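Local coordinates for protein ferulic acid esterase, AmCE1/Fae1A (Anaeromyces mucronatus, PDB 5CXX) that probably hydrolyses feruloyl esters to release ferulic acid, as a carbohydrate esterase family 1 enzyme of the alpha/beta-hydrolase fold, at residues 65-68 with 69-73; 155-158 with 159-162; 253-256 with 257-260. One frame throughout, in Å; residues are numbered along the deposited sequence.

Contact 1. Residues 65-68 with 69-73. With FER (3-(4-hydroxy-3-methoxyphenyl)-2-propenoic acid), chain D.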
loop_
_atom_site.group_PDB
_atom_site.type_symbol
_atom_site.label_atom_id
_atom_site.label_comp_id
_atom_site.label_asym_id
_atom_site.label_seq_id
_atom_site.Cartn_x
_atom_site.Cartn_y
_atom_site.Cartn_z
ATOM N N LEU A 65 -4.408 0.100 -10.752
ATOM C CA LEU A 65 -5.593 0.211 -11.572
ATOM C C LEU A 65 -5.757 -1.075 -12.382
ATOM O O LEU A 65 -4.783 -1.674 -12.851
ATOM C CB LEU A 65 -5.444 1.414 -12.563
ATOM C CG LEU A 65 -6.683 2.149 -13.003
ATOM C CD1 LEU A 65 -7.351 2.824 -11.797
ATOM C CD2 LEU A 65 -6.303 3.112 -14.135
ATOM N N MET A 66 -6.986 -1.482 -12.581
ATOM C CA MET A 66 -7.280 -2.626 -13.477
ATOM C C MET A 66 -6.732 -3.976 -12.969
ATOM O O MET A 66 -6.657 -4.954 -13.700
ATOM C CB MET A 66 -6.808 -2.382 -14.925
ATOM C CG MET A 66 -7.157 -0.908 -15.371
ATOM S SD MET A 66 -6.924 -0.820 -17.058
ATOM C CE MET A 66 -6.895 1.022 -17.236
ATOM N N SER A 67 -6.354 -4.013 -11.693
ATOM C CA SER A 67 -5.855 -5.241 -11.009
ATOM C C SER A 67 -6.871 -5.711 -9.988
ATOM O O SER A 67 -7.969 -5.114 -9.909
ATOM C CB SER A 67 -4.498 -4.956 -10.343
ATOM O OG SER A 67 -3.606 -4.741 -11.435
ATOM N N TYR A 68 -6.505 -6.745 -9.206
ATOM C CA TYR A 68 -7.449 -7.299 -8.216
ATOM C C TYR A 68 -6.641 -7.960 -7.106
ATOM O O TYR A 68 -5.431 -7.819 -7.094
ATOM C CB TYR A 68 -8.451 -8.283 -8.882
ATOM C CG TYR A 68 -7.801 -9.524 -9.480
ATOM C CD1 TYR A 68 -7.035 -9.424 -10.642
ATOM C CD2 TYR A 68 -7.943 -10.793 -8.850
ATOM C CE1 TYR A 68 -6.403 -10.557 -11.173
ATOM C CE2 TYR A 68 -7.326 -11.943 -9.387
ATOM C CZ TYR A 68 -6.567 -11.805 -10.545
ATOM O OH TYR A 68 -5.927 -12.893 -11.121
ATOM N N GLU A 69 -7.322 -8.667 -6.226
ATOM C CA GLU A 69 -6.682 -9.033 -4.949
ATOM C C GLU A 69 -5.529 -10.017 -5.119
ATOM O O GLU A 69 -4.673 -10.083 -4.241
ATOM C CB GLU A 69 -7.733 -9.559 -3.956
ATOM C CG GLU A 69 -8.322 -10.972 -4.301
ATOM C CD GLU A 69 -9.390 -10.937 -5.422
ATOM O OE1 GLU A 69 -9.843 -9.838 -5.859
ATOM O OE2 GLU A 69 -9.793 -12.056 -5.857
ATOM N N ASP A 70 -5.436 -10.745 -6.255
ATOM C CA ASP A 70 -4.277 -11.621 -6.424
ATOM C C ASP A 70 -3.079 -10.953 -7.090
ATOM O O ASP A 70 -2.002 -11.583 -7.231
ATOM C CB ASP A 70 -4.644 -12.899 -7.242
ATOM C CG ASP A 70 -5.650 -13.757 -6.565
ATOM O OD1 ASP A 70 -5.868 -13.660 -5.352
ATOM O OD2 ASP A 70 -6.231 -14.651 -7.270
ATOM N N SER A 71 -3.258 -9.702 -7.575
ATOM C CA SER A 71 -2.258 -9.148 -8.442
ATOM C C SER A 71 -0.899 -8.925 -7.755
ATOM O O SER A 71 0.129 -9.133 -8.405
ATOM C CB SER A 71 -2.779 -7.787 -9.003
ATOM O OG SER A 71 -3.928 -8.076 -9.796
ATOM N N MET A 72 -0.898 -8.599 -6.462
ATOM C CA MET A 72 0.411 -8.393 -5.819
ATOM C C MET A 72 1.109 -9.726 -5.493
ATOM O O MET A 72 2.241 -9.703 -5.030
ATOM C CB MET A 72 0.249 -7.511 -4.555
ATOM C CG MET A 72 -0.287 -6.083 -4.903
ATOM S SD MET A 72 0.479 -5.251 -6.302
ATOM C CE MET A 72 2.087 -4.946 -5.670
ATOM N N LEU A 73 0.464 -10.856 -5.844
ATOM C CA LEU A 73 1.129 -12.165 -5.652
ATOM C C LEU A 73 1.788 -12.640 -6.925
ATOM O O LEU A 73 2.394 -13.738 -6.950
ATOM C CB LEU A 73 0.141 -13.234 -5.158
ATOM C CG LEU A 73 -0.456 -12.944 -3.770
ATOM C CD1 LEU A 73 -1.657 -13.874 -3.551
ATOM C CD2 LEU A 73 0.648 -13.091 -2.639
HETATM C C4 FER D . -3.754 8.102 -14.653
HETATM C C5 FER D . -2.699 7.278 -15.142
HETATM C C6 FER D . -2.411 6.105 -14.509
HETATM C C3 FER D . -4.414 7.719 -13.471
HETATM C C2 FER D . -4.158 6.534 -12.836
HETATM C C1 FER D . -3.146 5.733 -13.334
HETATM C C10 FER D . -5.863 8.301 -11.783
HETATM C C7 FER D . -2.886 4.433 -12.652
HETATM C C8 FER D . -2.192 3.415 -13.188
HETATM C C9 FER D . -2.010 2.145 -12.359
HETATM O O1 FER D . -2.509 2.004 -11.198
HETATM O O2 FER D . -1.365 1.193 -12.873
HETATM O O4 FER D . -4.127 9.292 -15.200
HETATM O O3 FER D . -5.373 8.608 -13.084
HETATM O O HOH W 1 -6.236 -15.188 -9.854
#

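Contact 2. Residues 155-158 with 159-162. With FER (3-(4-hydroxy-3-methoxyphenyl)-2-propenoic acid), chain D.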
loop_
_atom_site.group_PDB
_atom_site.type_symbol
_atom_site.label_atom_id
_atom_site.label_comp_id
_atom_site.label_asym_id
_atom_site.label_seq_id
_atom_site.Cartn_x
_atom_site.Cartn_y
_atom_site.Cartn_z
ATOM N N PHE A 155 0.724 -0.018 -4.838
ATOM C CA PHE A 155 1.367 0.299 -6.087
ATOM C C PHE A 155 0.443 1.115 -6.978
ATOM O O PHE A 155 -0.723 0.763 -7.117
ATOM C CB PHE A 155 1.704 -1.011 -6.798
ATOM C CG PHE A 155 2.210 -0.831 -8.208
ATOM C CD1 PHE A 155 3.389 -0.149 -8.464
ATOM C CD2 PHE A 155 1.519 -1.467 -9.280
ATOM C CE1 PHE A 155 3.890 -0.050 -9.775
ATOM C CE2 PHE A 155 2.027 -1.354 -10.612
ATOM C CZ PHE A 155 3.194 -0.647 -10.840
ATOM N N SER A 156 0.987 2.202 -7.531
ATOM C CA SER A 156 0.348 2.997 -8.601
ATOM C C SER A 156 -0.993 3.497 -8.099
ATOM O O SER A 156 -0.997 4.314 -7.152
ATOM C CB SER A 156 0.262 2.228 -9.899
ATOM O OG SER A 156 0.124 3.166 -10.939
ATOM N N MET A 157 -2.131 3.128 -8.704
ATOM C CA MET A 157 -3.352 3.649 -8.131
ATOM C C MET A 157 -3.503 3.275 -6.642
ATOM O O MET A 157 -4.089 4.021 -5.857
ATOM C CB MET A 157 -4.600 3.095 -8.921
ATOM C CG MET A 157 -5.881 3.871 -8.567
ATOM S SD MET A 157 -5.840 5.548 -9.323
ATOM C CE MET A 157 -7.492 6.135 -8.896
ATOM N N GLY A 158 -3.014 2.091 -6.269
ATOM C CA GLY A 158 -3.097 1.638 -4.859
ATOM C C GLY A 158 -2.161 2.475 -3.968
ATOM O O GLY A 158 -2.433 2.610 -2.770
ATOM N N ALA A 159 -1.112 3.023 -4.563
ATOM C CA ALA A 159 -0.201 3.916 -3.839
ATOM C C ALA A 159 -0.824 5.336 -3.675
ATOM O O ALA A 159 -0.639 5.975 -2.630
ATOM C CB ALA A 159 1.120 4.013 -4.619
ATOM N N ARG A 160 -1.500 5.830 -4.708
ATOM C CA ARG A 160 -2.302 7.031 -4.558
ATOM C C ARG A 160 -3.321 6.857 -3.436
ATOM O O ARG A 160 -3.483 7.742 -2.567
ATOM C CB ARG A 160 -2.980 7.356 -5.917
ATOM C CG ARG A 160 -4.343 8.014 -5.709
ATOM C CD ARG A 160 -4.905 8.566 -7.063
ATOM N NE ARG A 160 -6.341 8.711 -6.914
ATOM C CZ ARG A 160 -7.075 9.399 -7.803
ATOM N NH1 ARG A 160 -6.491 10.009 -8.849
ATOM N NH2 ARG A 160 -8.402 9.457 -7.645
ATOM N N THR A 161 -3.971 5.678 -3.421
ATOM C CA THR A 161 -5.020 5.467 -2.447
ATOM C C THR A 161 -4.400 5.344 -1.051
ATOM O O THR A 161 -4.962 5.857 -0.064
ATOM C CB THR A 161 -5.821 4.175 -2.823
ATOM O OG1 THR A 161 -6.394 4.433 -4.134
ATOM C CG2 THR A 161 -6.950 3.908 -1.794
ATOM N N SER A 162 -3.243 4.691 -0.955
ATOM C CA SER A 162 -2.555 4.580 0.352
ATOM C C SER A 162 -2.162 5.945 0.904
ATOM O O SER A 162 -2.303 6.207 2.107
ATOM C CB SER A 162 -1.291 3.712 0.235
ATOM O OG SER A 162 -1.629 2.375 -0.032
HETATM C C4 FER D . -3.754 8.102 -14.653
HETATM C C5 FER D . -2.699 7.278 -15.142
HETATM C C6 FER D . -2.411 6.105 -14.509
HETATM C C3 FER D . -4.414 7.719 -13.471
HETATM C C2 FER D . -4.158 6.534 -12.836
HETATM C C1 FER D . -3.146 5.733 -13.334
HETATM C C10 FER D . -5.863 8.301 -11.783
HETATM C C7 FER D . -2.886 4.433 -12.652
HETATM C C8 FER D . -2.192 3.415 -13.188
HETATM C C9 FER D . -2.010 2.145 -12.359
HETATM O O1 FER D . -2.509 2.004 -11.198
HETATM O O2 FER D . -1.365 1.193 -12.873
HETATM O O4 FER D . -4.127 9.292 -15.200
HETATM O O3 FER D . -5.373 8.608 -13.084
#

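Contact 3. Residues 253-256 with 257-260. With FER (3-(4-hydroxy-3-methoxyphenyl)-2-propenoic acid), chain D.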
loop_
_atom_site.group_PDB
_atom_site.type_symbol
_atom_site.label_atom_id
_atom_site.label_comp_id
_atom_site.label_asym_id
_atom_site.label_seq_id
_atom_site.Cartn_x
_atom_site.Cartn_y
_atom_site.Cartn_z
ATOM N N HIS A 253 7.363 1.208 -14.695
ATOM C CA HIS A 253 6.190 0.817 -13.902
ATOM C C HIS A 253 6.266 -0.718 -13.723
ATOM O O HIS A 253 5.633 -1.488 -14.460
ATOM C CB HIS A 253 4.895 1.251 -14.625
ATOM C CG HIS A 253 3.780 1.713 -13.709
ATOM N ND1 HIS A 253 3.939 2.694 -12.737
ATOM C CD2 HIS A 253 2.486 1.312 -13.632
ATOM C CE1 HIS A 253 2.800 2.882 -12.116
ATOM N NE2 HIS A 253 1.896 2.052 -12.645
ATOM N N ASP A 254 7.121 -1.162 -12.802
ATOM C CA ASP A 254 7.491 -2.578 -12.814
ATOM C C ASP A 254 7.866 -3.106 -11.428
ATOM O O ASP A 254 7.843 -2.369 -10.406
ATOM C CB ASP A 254 8.669 -2.799 -13.829
ATOM C CG ASP A 254 9.980 -2.086 -13.435
ATOM O OD1 ASP A 254 10.307 -1.916 -12.246
ATOM O OD2 ASP A 254 10.742 -1.632 -14.350
ATOM N N TRP A 255 8.228 -4.397 -11.415
ATOM C CA TRP A 255 8.443 -5.053 -10.130
ATOM C C TRP A 255 9.786 -4.659 -9.517
ATOM O O TRP A 255 9.982 -4.893 -8.317
ATOM C CB TRP A 255 8.365 -6.577 -10.320
ATOM C CG TRP A 255 6.941 -7.037 -10.341
ATOM C CD1 TRP A 255 6.216 -7.509 -11.437
ATOM C CD2 TRP A 255 6.073 -7.170 -9.203
ATOM N NE1 TRP A 255 4.956 -7.854 -11.053
ATOM C CE2 TRP A 255 4.837 -7.678 -9.692
ATOM C CE3 TRP A 255 6.217 -6.910 -7.825
ATOM C CZ2 TRP A 255 3.757 -7.946 -8.854
ATOM C CZ3 TRP A 255 5.106 -7.173 -6.981
ATOM C CH2 TRP A 255 3.909 -7.691 -7.517
ATOM N N ASN A 256 10.711 -4.094 -10.317
ATOM C CA ASN A 256 11.908 -3.500 -9.686
ATOM C C ASN A 256 11.523 -2.311 -8.806
ATOM O O ASN A 256 12.035 -2.214 -7.671
ATOM C CB ASN A 256 12.955 -3.125 -10.763
ATOM C CG ASN A 256 13.627 -4.369 -11.387
ATOM O OD1 ASN A 256 13.779 -5.396 -10.705
ATOM N ND2 ASN A 256 14.036 -4.291 -12.680
ATOM N N ALA A 257 10.644 -1.426 -9.300
ATOM C CA ALA A 257 10.232 -0.256 -8.495
ATOM C C ALA A 257 9.394 -0.714 -7.296
ATOM O O ALA A 257 9.571 -0.206 -6.179
ATOM C CB ALA A 257 9.475 0.730 -9.333
ATOM N N ILE A 258 8.523 -1.707 -7.509
ATOM C CA ILE A 258 7.698 -2.190 -6.419
ATOM C C ILE A 258 8.538 -2.857 -5.355
ATOM O O ILE A 258 8.393 -2.517 -4.177
ATOM C CB ILE A 258 6.647 -3.206 -6.919
ATOM C CG1 ILE A 258 5.654 -2.491 -7.874
ATOM C CG2 ILE A 258 5.901 -3.845 -5.702
ATOM C CD1 ILE A 258 4.815 -3.477 -8.674
ATOM N N SER A 259 9.410 -3.798 -5.769
ATOM C CA SER A 259 10.171 -4.554 -4.739
ATOM C C SER A 259 11.106 -3.613 -3.977
ATOM O O SER A 259 11.259 -3.766 -2.749
ATOM C CB SER A 259 10.948 -5.739 -5.323
ATOM O OG SER A 259 11.893 -5.281 -6.264
ATOM N N ALA A 260 11.677 -2.602 -4.664
ATOM C CA ALA A 260 12.536 -1.665 -3.910
ATOM C C ALA A 260 11.720 -0.927 -2.843
ATOM O O ALA A 260 12.193 -0.715 -1.693
ATOM C CB ALA A 260 13.211 -0.651 -4.857
HETATM C C4 FER D . -3.754 8.102 -14.653
HETATM C C5 FER D . -2.699 7.278 -15.142
HETATM C C6 FER D . -2.411 6.105 -14.509
HETATM C C3 FER D . -4.414 7.719 -13.471
HETATM C C2 FER D . -4.158 6.534 -12.836
HETATM C C1 FER D . -3.146 5.733 -13.334
HETATM C C10 FER D . -5.863 8.301 -11.783
HETATM C C7 FER D . -2.886 4.433 -12.652
HETATM C C8 FER D . -2.192 3.415 -13.188
HETATM C C9 FER D . -2.010 2.145 -12.359
HETATM O O1 FER D . -2.509 2.004 -11.198
HETATM O O2 FER D . -1.365 1.193 -12.873
HETATM O O4 FER D . -4.127 9.292 -15.200
HETATM O O3 FER D . -5.373 8.608 -13.084
#

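Contact 1. Residues 65-68 with 69-73
Tyr-68 and Ser-71 grip each other twice. The backbone N of Tyr-68 donates to Ser-71 OG at 3.0 Å, and the bond is nearly straight (169°). In return, Ser-71 N donates to Tyr-68 O at 2.9 Å. This second bond closes a type I beta turn from Tyr-68 to Ser-71. Ser-71 OG is set beside its own backbone N (chi1 -64°), which turns the hydroxyl back toward the start of the turn. At the other end of the segment, Leu-65 N donates to the carboxylate O1 of ferulic acid at 2.7 Å.

A water links the two outer side chains. It lies at the edge of the Tyr-68 ring, in plane, 2.6 Å from Tyr-68 OH. It donates to Asp-70 OD2, also at 2.6 Å. The other carboxylate oxygen, Asp-70 OD1, is bound by Asn-43. Lys-28 makes salt bridges to both Asp-70 OD2 and Glu-69 OE2, so two neighbouring acids share one lysine.

Packing completes the turn. Ser-71 OG also packs on Ser-67, with Ser-67 CB and Ser-71 OG 3.2 Å apart. Asp-70 CB lies 3.6 Å from Tyr-68 CE2, and the ring and carboxylate planes are 54° apart. Glu-69 bends at its second torsion. This brings OE1 back to the ring edge, in plane, 3.7 Å from Tyr-68 CD2. The Leu-65 side chain runs alongside the propenoic arm, with its CD2 near C7 of the ligand.

The turn belongs to the loop between strand 58-62 and helix 77-87. In alpha/beta-hydrolases the loop after this strand commonly supplies one backbone N-H of the oxyanion hole, and the bond from Leu-65 N to O1 is consistent with that role.

Contact 2. Residues 155-158 with 159-162
Met-157 CE sits over one face of the Arg-160 guanidinium, 3.3 Å above its plane and close to its centre. The Phe-155 ring carries Ser-156 CB over the centre of one face, 3.8 Å above the ring plane. The Met-157 and Arg-160 side chains run side by side and point the same way. Met-157 CG is anti to the backbone N (chi1 -167°), and a bend at the next torsion carries the methyl onto the flat group. At the guanidinium's nitrogens, NH2 forms a salt bridge with Asp-123 and NH1 donates to Pro-183 O. Arg-160 NH1 also lies 3.5 Å from the methoxy carbon C10 of ferulic acid. With an alanine here, Asp-123 would probably lose its charged mate, Pro-183 O this donor, and the Met-157 methyl the face it rests on.

The backbone winds straight into a helix. Arg-160 N donates to Ser-156 O at 2.9 Å. Met-157 O takes two bonds, from Thr-161 N and Thr-161 OG1, which arrive from opposite faces of its plane. Gly-158 O is held in the same double way by Ser-162 N and OG.

Met-157 N donates to O1 of ferulic acid at 2.8 Å. Ser-156 has strained backbone angles (59°, -118°) at the sharp turn between strand 150-155 and helix 157-168. This is consistent with the nucleophile elbow of the alpha/beta-hydrolase fold.

Contact 3. Residues 253-256 with 257-260
Asp-254 immediately precedes helix 255-266, whose first turn is closed by regular helical bonds from Ile-258 N to Asp-254 O, from Ser-259 N to Trp-255 O and from Ala-260 N to Asn-256 O. Asp-254 is the N-cap: its OD1 accepts from Ala-257 N at 3.0 Å, met nearly along the C-O axis of the carboxylate. The side chain stands between its own backbone N and carbonyl carbon (chi1 65°), which swings OD1 toward the first turn. OD2 is used as well, accepting from Asp-252 N.

Ser-259 returns its hydroxyl to the backbone. Its OG donates to Trp-255 O at 2.8 Å, in the carbonyl plane, while Ser-259 N reaches the same oxygen from above that plane. Trp-255 O therefore holds two donors. Asn-256 OD1 accepts from Arg-15 NH1 of helix 12-15.

Just before the cap, His-253 points its ring edge at ferulic acid. In the conformer given, His-253 NE2 makes a weak bond of 3.4 Å to O2 of the ligand, and Ser-156 OG lies closer to it. ND1 is hydrogen-bonded to Asp-222, consistent with the histidine and acid of a Ser-His-Asp triad.

Trp-255 and Ile-258 pack against each other, crossing at a slant. Ile-258 CG2 packs 3.7 Å from Trp-255 CZ3. Ile-258 CD1 makes a CH-pi contact over one face of the indole, 4.0 Å from the centroid of the six-membered ring and 17° off its normal.

Overall arrangement
Each contact sends a residue to the carboxylate of ferulic acid. Their centres lie about 12 Å apart (contacts 1 and 2), about 13 Å (2 and 3) and about 14 Å (1 and 3). Contacts 1 and 2 each offer a backbone N-H to the same ligand oxygen, as in an oxyanion hole. Contact 3 brings the histidine: Ser-156 OG and His-253 NE2 lie 2.7 Å apart in the conformers given, a closeness consistent with a catalytic triad. Behind the site, Phe-155 CD1 packs 3.3 Å from Ile-258 CG1. Met-72 CE joins this core, 4.0 Å from Ile-258 CG2 and 4.1 Å from Phe-155 CB. Asp-190 and His-196 are also hydrogen-bonded to the ligand.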